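Local coordinates for Glyoxalase/Bleomycin resistance protein (Bacillus cereus ATCC 14579, PDB 1XQA) that is of unknown function but belongs to the VOC superfamily, binds a magnesium ion and is possibly a glyoxalase, at residues A[17-28]-A[40-50]. Residues are numbered along the deposited sequence; the frame is centred on the assembly and turned at random. Where two conformers were deposited one is given.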
ATOM      1  N   ALA A  17      -3.912  -7.993   7.791  1.00 19.91           N
ATOM      2  CA  ALA A  17      -2.456  -7.927   7.944  1.00 19.90           C
ATOM      3  C   ALA A  17      -1.810  -7.568   6.615  1.00 19.93           C
ATOM      4  O   ALA A  17      -0.951  -6.698   6.574  1.00 19.18           O
ATOM      5  CB  ALA A  17      -1.880  -9.222   8.489  1.00 20.09           C
ATOM      6  N   ARG A  18      -2.254  -8.209   5.530  1.00 20.41           N
ATOM      7  CA  ARG A  18      -1.707  -7.908   4.191  1.00 20.49           C
ATOM      8  C   ARG A  18      -1.849  -6.442   3.801  1.00 21.32           C
ATOM      9  O   ARG A  18      -0.894  -5.800   3.350  1.00 20.89           O
ATOM     10  CB  ARG A  18      -2.389  -8.779   3.146  1.00 20.54           C
ATOM     11  CG  ARG A  18      -2.010  -8.453   1.708  1.00 18.64           C
ATOM     12  CD  ARG A  18      -2.753  -9.335   0.755  1.00 20.25           C
ATOM     13  NE  ARG A  18      -2.613  -8.860  -0.618  1.00 20.64           N
ATOM     14  CZ  ARG A  18      -3.244  -9.391  -1.662  1.00 22.05           C
ATOM     15  NH1 ARG A  18      -4.060 -10.442  -1.504  1.00 22.03           N
ATOM     16  NH2 ARG A  18      -3.040  -8.891  -2.871  1.00 21.15           N
ATOM     17  N   GLU A  19      -3.051  -5.903   3.957  1.00 22.12           N
ATOM     18  CA  GLU A  19      -3.311  -4.567   3.463  1.00 24.11           C
ATOM     19  C   GLU A  19      -2.518  -3.519   4.271  1.00 22.86           C
ATOM     20  O   GLU A  19      -2.040  -2.537   3.715  1.00 22.71           O
ATOM     21  CB  GLU A  19      -4.823  -4.301   3.379  1.00 24.01           C
ATOM     22  CG  GLU A  19      -5.446  -3.707   4.601  1.00 28.78           C
ATOM     23  CD  GLU A  19      -6.976  -3.699   4.550  1.00 28.90           C
ATOM     24  OE1 GLU A  19      -7.587  -3.649   5.648  1.00 33.70           O
ATOM     25  OE2 GLU A  19      -7.549  -3.762   3.434  1.00 32.90           O
ATOM     26  N   PHE A  20      -2.357  -3.766   5.570  1.00 22.18           N
ATOM     27  CA  PHE A  20      -1.544  -2.914   6.445  1.00 21.30           C
ATOM     28  C   PHE A  20      -0.072  -2.936   6.007  1.00 21.35           C
ATOM     29  O   PHE A  20       0.571  -1.886   5.883  1.00 21.94           O
ATOM     30  CB  PHE A  20      -1.657  -3.401   7.894  1.00 21.63           C
ATOM     31  CG  PHE A  20      -0.941  -2.532   8.889  1.00 19.41           C
ATOM     32  CD1 PHE A  20      -1.511  -1.325   9.304  1.00 20.58           C
ATOM     33  CD2 PHE A  20       0.297  -2.928   9.434  1.00 20.58           C
ATOM     34  CE1 PHE A  20      -0.868  -0.523  10.249  1.00 18.78           C
ATOM     35  CE2 PHE A  20       0.950  -2.123  10.384  1.00 22.04           C
ATOM     36  CZ  PHE A  20       0.358  -0.912  10.785  1.00 19.96           C
ATOM     37  N   LEU A  21       0.447  -4.139   5.734  1.00 21.00           N
ATOM     38  CA  LEU A  21       1.851  -4.288   5.321  1.00 21.26           C
ATOM     39  C   LEU A  21       2.112  -3.659   3.954  1.00 21.66           C
ATOM     40  O   LEU A  21       3.179  -3.065   3.721  1.00 22.11           O
ATOM     41  CB  LEU A  21       2.273  -5.762   5.356  1.00 20.50           C
ATOM     42  CG  LEU A  21       2.397  -6.358   6.755  1.00 21.57           C
ATOM     43  CD1 LEU A  21       2.405  -7.896   6.656  1.00 20.83           C
ATOM     44  CD2 LEU A  21       3.629  -5.812   7.519  1.00 21.98           C
ATOM     45  N   GLU A  22       1.130  -3.765   3.062  1.00 22.08           N
ATOM     46  CA  GLU A  22       1.201  -3.087   1.761  1.00 22.79           C
ATOM     47  C   GLU A  22       1.203  -1.581   1.894  1.00 23.03           C
ATOM     48  O   GLU A  22       2.068  -0.910   1.339  1.00 23.50           O
ATOM     49  CB  GLU A  22       0.056  -3.525   0.851  1.00 23.47           C
ATOM     50  CG  GLU A  22       0.233  -4.959   0.400  1.00 22.57           C
ATOM     51  CD  GLU A  22      -1.005  -5.552  -0.235  1.00 25.28           C
ATOM     52  OE1 GLU A  22      -2.097  -4.955  -0.135  1.00 26.11           O
ATOM     53  OE2 GLU A  22      -0.881  -6.646  -0.807  1.00 25.51           O
ATOM     54  N   LYS A  23       0.249  -1.051   2.648  1.00 22.93           N
ATOM     55  CA  LYS A  23       0.092   0.392   2.766  1.00 22.76           C
ATOM     56  C   LYS A  23       1.270   1.076   3.454  1.00 23.26           C
ATOM     57  O   LYS A  23       1.815   2.060   2.931  1.00 22.62           O
ATOM     58  CB  LYS A  23      -1.198   0.719   3.516  1.00 23.20           C
ATOM     59  CG  LYS A  23      -1.523   2.218   3.500  1.00 24.40           C
ATOM     60  CD  LYS A  23      -2.877   2.489   4.065  1.00 27.25           C
ATOM     61  CE  LYS A  23      -3.133   3.981   4.060  1.00 29.20           C
ATOM     62  NZ  LYS A  23      -4.569   4.299   4.356  1.00 30.86           N
ATOM     63  N   TYR A  24       1.672   0.555   4.610  1.00 22.11           N
ATOM     64  CA  TYR A  24       2.661   1.252   5.450  1.00 22.31           C
ATOM     65  C   TYR A  24       4.113   0.795   5.260  1.00 22.48           C
ATOM     66  O   TYR A  24       5.057   1.556   5.526  1.00 23.07           O
ATOM     67  CB  TYR A  24       2.239   1.197   6.929  1.00 21.73           C
ATOM     68  CG  TYR A  24       0.934   1.919   7.144  1.00 22.20           C
ATOM     69  CD1 TYR A  24       0.890   3.320   7.173  1.00 21.42           C
ATOM     70  CD2 TYR A  24      -0.264   1.218   7.251  1.00 21.29           C
ATOM     71  CE1 TYR A  24      -0.316   3.992   7.320  1.00 20.83           C
ATOM     72  CE2 TYR A  24      -1.484   1.892   7.413  1.00 21.56           C
ATOM     73  CZ  TYR A  24      -1.491   3.277   7.447  1.00 21.10           C
ATOM     74  OH  TYR A  24      -2.693   3.926   7.596  1.00 21.96           O
ATOM     75  N   PHE A  25       4.306  -0.435   4.789  1.00 22.83           N
ATOM     76  CA  PHE A  25       5.667  -0.963   4.726  1.00 22.91           C
ATOM     77  C   PHE A  25       6.096  -1.384   3.333  1.00 23.40           C
ATOM     78  O   PHE A  25       7.199  -1.883   3.132  1.00 23.61           O
ATOM     79  CB  PHE A  25       5.874  -2.038   5.790  1.00 23.28           C
ATOM     80  CG  PHE A  25       5.709  -1.511   7.171  1.00 24.05           C
ATOM     81  CD1 PHE A  25       6.730  -0.766   7.758  1.00 23.85           C
ATOM     82  CD2 PHE A  25       4.500  -1.654   7.847  1.00 22.32           C
ATOM     83  CE1 PHE A  25       6.568  -0.216   9.021  1.00 24.26           C
ATOM     84  CE2 PHE A  25       4.330  -1.102   9.115  1.00 22.58           C
ATOM     85  CZ  PHE A  25       5.370  -0.389   9.700  1.00 23.15           C
ATOM     86  N   GLY A  26       5.231  -1.142   2.362  1.00 23.20           N
ATOM     87  CA  GLY A  26       5.588  -1.351   0.961  1.00 24.07           C
ATOM     88  C   GLY A  26       5.832  -2.791   0.543  1.00 23.97           C
ATOM     89  O   GLY A  26       6.453  -3.030  -0.491  1.00 25.05           O
ATOM     90  N   LEU A  27       5.336  -3.753   1.318  1.00 22.34           N
ATOM     91  CA  LEU A  27       5.490  -5.167   0.957  1.00 21.80           C
ATOM     92  C   LEU A  27       4.590  -5.492  -0.227  1.00 21.66           C
ATOM     93  O   LEU A  27       3.572  -4.831  -0.437  1.00 21.84           O
ATOM     94  CB  LEU A  27       5.158  -6.084   2.152  1.00 20.65           C
ATOM     95  CG  LEU A  27       5.984  -5.964   3.442  1.00 19.80           C
ATOM     96  CD1 LEU A  27       5.718  -7.170   4.332  1.00 19.90           C
ATOM     97  CD2 LEU A  27       7.481  -5.838   3.125  1.00 21.16           C
ATOM     98  N   THR A  28       4.964  -6.529  -0.983  0.50 21.92           N
ATOM     99  CA  THR A  28       4.240  -6.958  -2.189  0.50 21.98           C
ATOM    100  C   THR A  28       3.767  -8.410  -2.067  0.50 21.80           C
ATOM    101  O   THR A  28       4.555  -9.288  -1.708  0.50 21.89           O
ATOM    102  CB  THR A  28       5.149  -6.850  -3.440  0.50 22.07           C
ATOM    103  OG1 THR A  28       5.624  -5.507  -3.585  0.50 22.69           O
ATOM    104  CG2 THR A  28       4.409  -7.264  -4.716  0.50 22.13           C
HETATM  105  N   MSE A  40       4.006 -12.617   1.257  1.00 21.81           N
HETATM  106  CA  MSE A  40       4.483 -11.243   1.112  1.00 22.06           C
HETATM  107  C   MSE A  40       5.997 -11.246   0.912  1.00 22.39           C
HETATM  108  O   MSE A  40       6.693 -12.123   1.415  1.00 22.13           O
HETATM  109  CB  MSE A  40       4.138 -10.394   2.341  1.00 22.36           C
HETATM  110  CG  MSE A  40       2.712 -10.593   2.914  1.00 23.73           C
HETATM  111 SE   MSE A  40       1.354 -10.036   1.629  1.00 29.80          SE
HETATM  112  CE  MSE A  40       1.945  -8.164   1.320  1.00 24.20           C
ATOM    113  N   ARG A  41       6.490 -10.246   0.181  0.50 22.55           N
ATOM    114  CA  ARG A  41       7.916 -10.092  -0.124  0.50 22.91           C
ATOM    115  C   ARG A  41       8.324  -8.668   0.180  0.50 22.82           C
ATOM    116  O   ARG A  41       7.541  -7.752  -0.049  0.50 22.77           O
ATOM    117  CB  ARG A  41       8.181 -10.310  -1.613  0.50 22.95           C
ATOM    118  CG  ARG A  41       7.834 -11.675  -2.158  0.50 24.08           C
ATOM    119  CD  ARG A  41       8.244 -11.762  -3.618  0.50 26.65           C
ATOM    120  NE  ARG A  41       9.673 -11.526  -3.822  0.50 27.58           N
ATOM    121  CZ  ARG A  41      10.599 -12.479  -3.809  0.50 28.56           C
ATOM    122  NH1 ARG A  41      11.873 -12.174  -4.012  0.50 29.37           N
ATOM    123  NH2 ARG A  41      10.254 -13.737  -3.591  0.50 29.40           N
ATOM    124  N   ASP A  42       9.547  -8.481   0.674  1.00 23.12           N
ATOM    125  CA  ASP A  42      10.129  -7.154   0.766  1.00 23.71           C
ATOM    126  C   ASP A  42      11.073  -6.935  -0.405  1.00 24.78           C
ATOM    127  O   ASP A  42      11.229  -7.806  -1.251  1.00 24.96           O
ATOM    128  CB  ASP A  42      10.809  -6.909   2.126  1.00 24.06           C
ATOM    129  CG  ASP A  42      12.136  -7.659   2.297  1.00 22.70           C
ATOM    130  OD1 ASP A  42      12.605  -8.369   1.376  1.00 24.94           O
ATOM    131  OD2 ASP A  42      12.721  -7.516   3.390  1.00 23.34           O
ATOM    132  N   ASN A  43      11.722  -5.780  -0.432  1.00 25.92           N
ATOM    133  CA  ASN A  43      12.593  -5.405  -1.535  1.00 27.70           C
ATOM    134  C   ASN A  43      13.866  -6.248  -1.663  1.00 28.12           C
ATOM    135  O   ASN A  43      14.458  -6.333  -2.743  1.00 28.04           O
ATOM    136  CB  ASN A  43      12.974  -3.939  -1.383  1.00 28.51           C
ATOM    137  CG  ASN A  43      13.326  -3.313  -2.683  1.00 32.00           C
ATOM    138  OD1 ASN A  43      14.438  -2.802  -2.860  1.00 36.11           O
ATOM    139  ND2 ASN A  43      12.393  -3.367  -3.633  1.00 34.29           N
ATOM    140  N   ASP A  44      14.274  -6.865  -0.553  1.00 28.09           N
ATOM    141  CA  ASP A  44      15.491  -7.678  -0.490  1.00 28.94           C
ATOM    142  C   ASP A  44      15.227  -9.168  -0.674  1.00 28.32           C
ATOM    143  O   ASP A  44      16.135  -9.979  -0.547  1.00 29.62           O
ATOM    144  CB  ASP A  44      16.190  -7.472   0.852  1.00 29.70           C
ATOM    145  CG  ASP A  44      17.351  -6.508   0.772  1.00 32.99           C
ATOM    146  OD1 ASP A  44      18.114  -6.541  -0.221  1.00 36.47           O
ATOM    147  OD2 ASP A  44      17.524  -5.728   1.729  1.00 38.29           O
ATOM    148  N   GLY A  45      13.985  -9.539  -0.936  1.00 27.73           N
ATOM    149  CA  GLY A  45      13.664 -10.945  -1.152  1.00 26.78           C
ATOM    150  C   GLY A  45      13.324 -11.756   0.091  1.00 26.06           C
ATOM    151  O   GLY A  45      13.169 -12.975   0.003  1.00 26.33           O
ATOM    152  N   PHE A  46      13.217 -11.107   1.249  1.00 24.17           N
ATOM    153  CA  PHE A  46      12.740 -11.815   2.438  1.00 23.44           C
ATOM    154  C   PHE A  46      11.298 -12.236   2.179  1.00 23.34           C
ATOM    155  O   PHE A  46      10.521 -11.462   1.598  1.00 23.68           O
ATOM    156  CB  PHE A  46      12.805 -10.916   3.679  1.00 22.55           C
ATOM    157  CG  PHE A  46      12.610 -11.660   4.985  1.00 22.58           C
ATOM    158  CD1 PHE A  46      13.706 -12.133   5.702  1.00 21.16           C
ATOM    159  CD2 PHE A  46      11.332 -11.874   5.504  1.00 22.92           C
ATOM    160  CE1 PHE A  46      13.523 -12.811   6.916  1.00 21.57           C
ATOM    161  CE2 PHE A  46      11.145 -12.560   6.707  1.00 20.16           C
ATOM    162  CZ  PHE A  46      12.240 -13.024   7.410  1.00 20.17           C
ATOM    163  N   ILE A  47      10.943 -13.453   2.590  1.00 22.93           N
ATOM    164  CA  ILE A  47       9.587 -13.972   2.405  1.00 23.03           C
ATOM    165  C   ILE A  47       8.840 -14.010   3.728  1.00 22.59           C
ATOM    166  O   ILE A  47       9.186 -14.784   4.614  1.00 22.59           O
ATOM    167  CB  ILE A  47       9.589 -15.419   1.827  1.00 23.19           C
ATOM    168  CG1 ILE A  47      10.454 -15.519   0.566  1.00 24.98           C
ATOM    169  CG2 ILE A  47       8.141 -15.946   1.600  1.00 24.60           C
ATOM    170  CD1 ILE A  47       9.927 -14.775  -0.584  1.00 28.50           C
ATOM    171  N   LEU A  48       7.796 -13.201   3.839  1.00 21.86           N
ATOM    172  CA  LEU A  48       6.933 -13.218   5.016  1.00 22.00           C
ATOM    173  C   LEU A  48       5.594 -13.807   4.639  1.00 21.27           C
ATOM    174  O   LEU A  48       4.822 -13.167   3.921  1.00 20.50           O
ATOM    175  CB  LEU A  48       6.737 -11.788   5.539  1.00 21.41           C
ATOM    176  CG  LEU A  48       5.698 -11.613   6.662  1.00 23.01           C
ATOM    177  CD1 LEU A  48       6.200 -12.247   7.924  1.00 25.17           C
ATOM    178  CD2 LEU A  48       5.395 -10.130   6.891  1.00 23.80           C
ATOM    179  N   THR A  49       5.308 -15.036   5.072  1.00 20.89           N
ATOM    180  CA  THR A  49       4.005 -15.594   4.793  1.00 20.84           C
ATOM    181  C   THR A  49       3.059 -15.350   5.965  1.00 21.34           C
ATOM    182  O   THR A  49       3.434 -15.460   7.134  1.00 21.75           O
ATOM    183  CB  THR A  49       4.084 -17.094   4.438  1.00 19.84           C
ATOM    184  OG1 THR A  49       4.864 -17.769   5.430  1.00 22.44           O
ATOM    185  CG2 THR A  49       4.775 -17.286   3.124  1.00 19.38           C
ATOM    186  N   LEU A  50       1.833 -14.967   5.641  1.00 21.80           N
ATOM    187  CA  LEU A  50       0.825 -14.703   6.649  1.00 22.10           C
ATOM    188  C   LEU A  50      -0.131 -15.859   6.597  1.00 22.43           C
ATOM    189  O   LEU A  50      -0.609 -16.202   5.525  1.00 22.82           O
ATOM    190  CB  LEU A  50       0.094 -13.398   6.329  1.00 21.65           C
ATOM    191  CG  LEU A  50       0.891 -12.100   6.165  1.00 21.70           C
ATOM    192  CD1 LEU A  50      -0.004 -11.050   5.510  1.00 20.58           C
ATOM    193  CD2 LEU A  50       1.427 -11.592   7.514  1.00 21.66           C
TER
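Met40, a selenomethionine, meets the helix of 17-28 with its last two atoms. Its chain is bent at both chi2 (-64°) and chi3 (-56°), which brings the end round to Arg18 and Glu22. Met40 SE lies 3.7 Å from Arg18 CG, and Met40 CE lies 3.7 Å from Glu22 CG; Met40 crosses both side chains at about a right angle. Arg18 and Glu22 are themselves tied by a salt bridge one helical turn apart, Arg18 NE to Glu22 OE2 2.8 Å, with the carboxylate oxygen in the guanidinium plane. The aliphatic parts of this charged pair thus pack on Met40, while Arg18 NH2 hydrogen-bonds to Cys29 O of the second subunit.

Beside this, Leu21 CD1 touches two leucines of strand 47-50. The Leu21 side chain crosses Leu48 at about a right angle, with Leu21 CD1 3.7 Å from Leu48 CD2, and meets Leu50 tip to tip. Ala17 closes on Leu50 as well. Leu27 crosses Leu48 and Met40, and Leu27 CD2 rests 3.6 Å from Asp42 CB.

Past Gly26, which leaves the helix with positive phi, the backbone joins the sheet. Thr28 and Arg41 form an antiparallel hydrogen-bonded pair, with Thr28 N to Arg41 O at 3.0 Å and Arg41 N to Thr28 O at 2.9 Å. The helix covers the face carrying Met40, Leu48 and Leu50, then leads into strand 28-33, the outermost within this chain, as in the βαβββ module of the VOC fold.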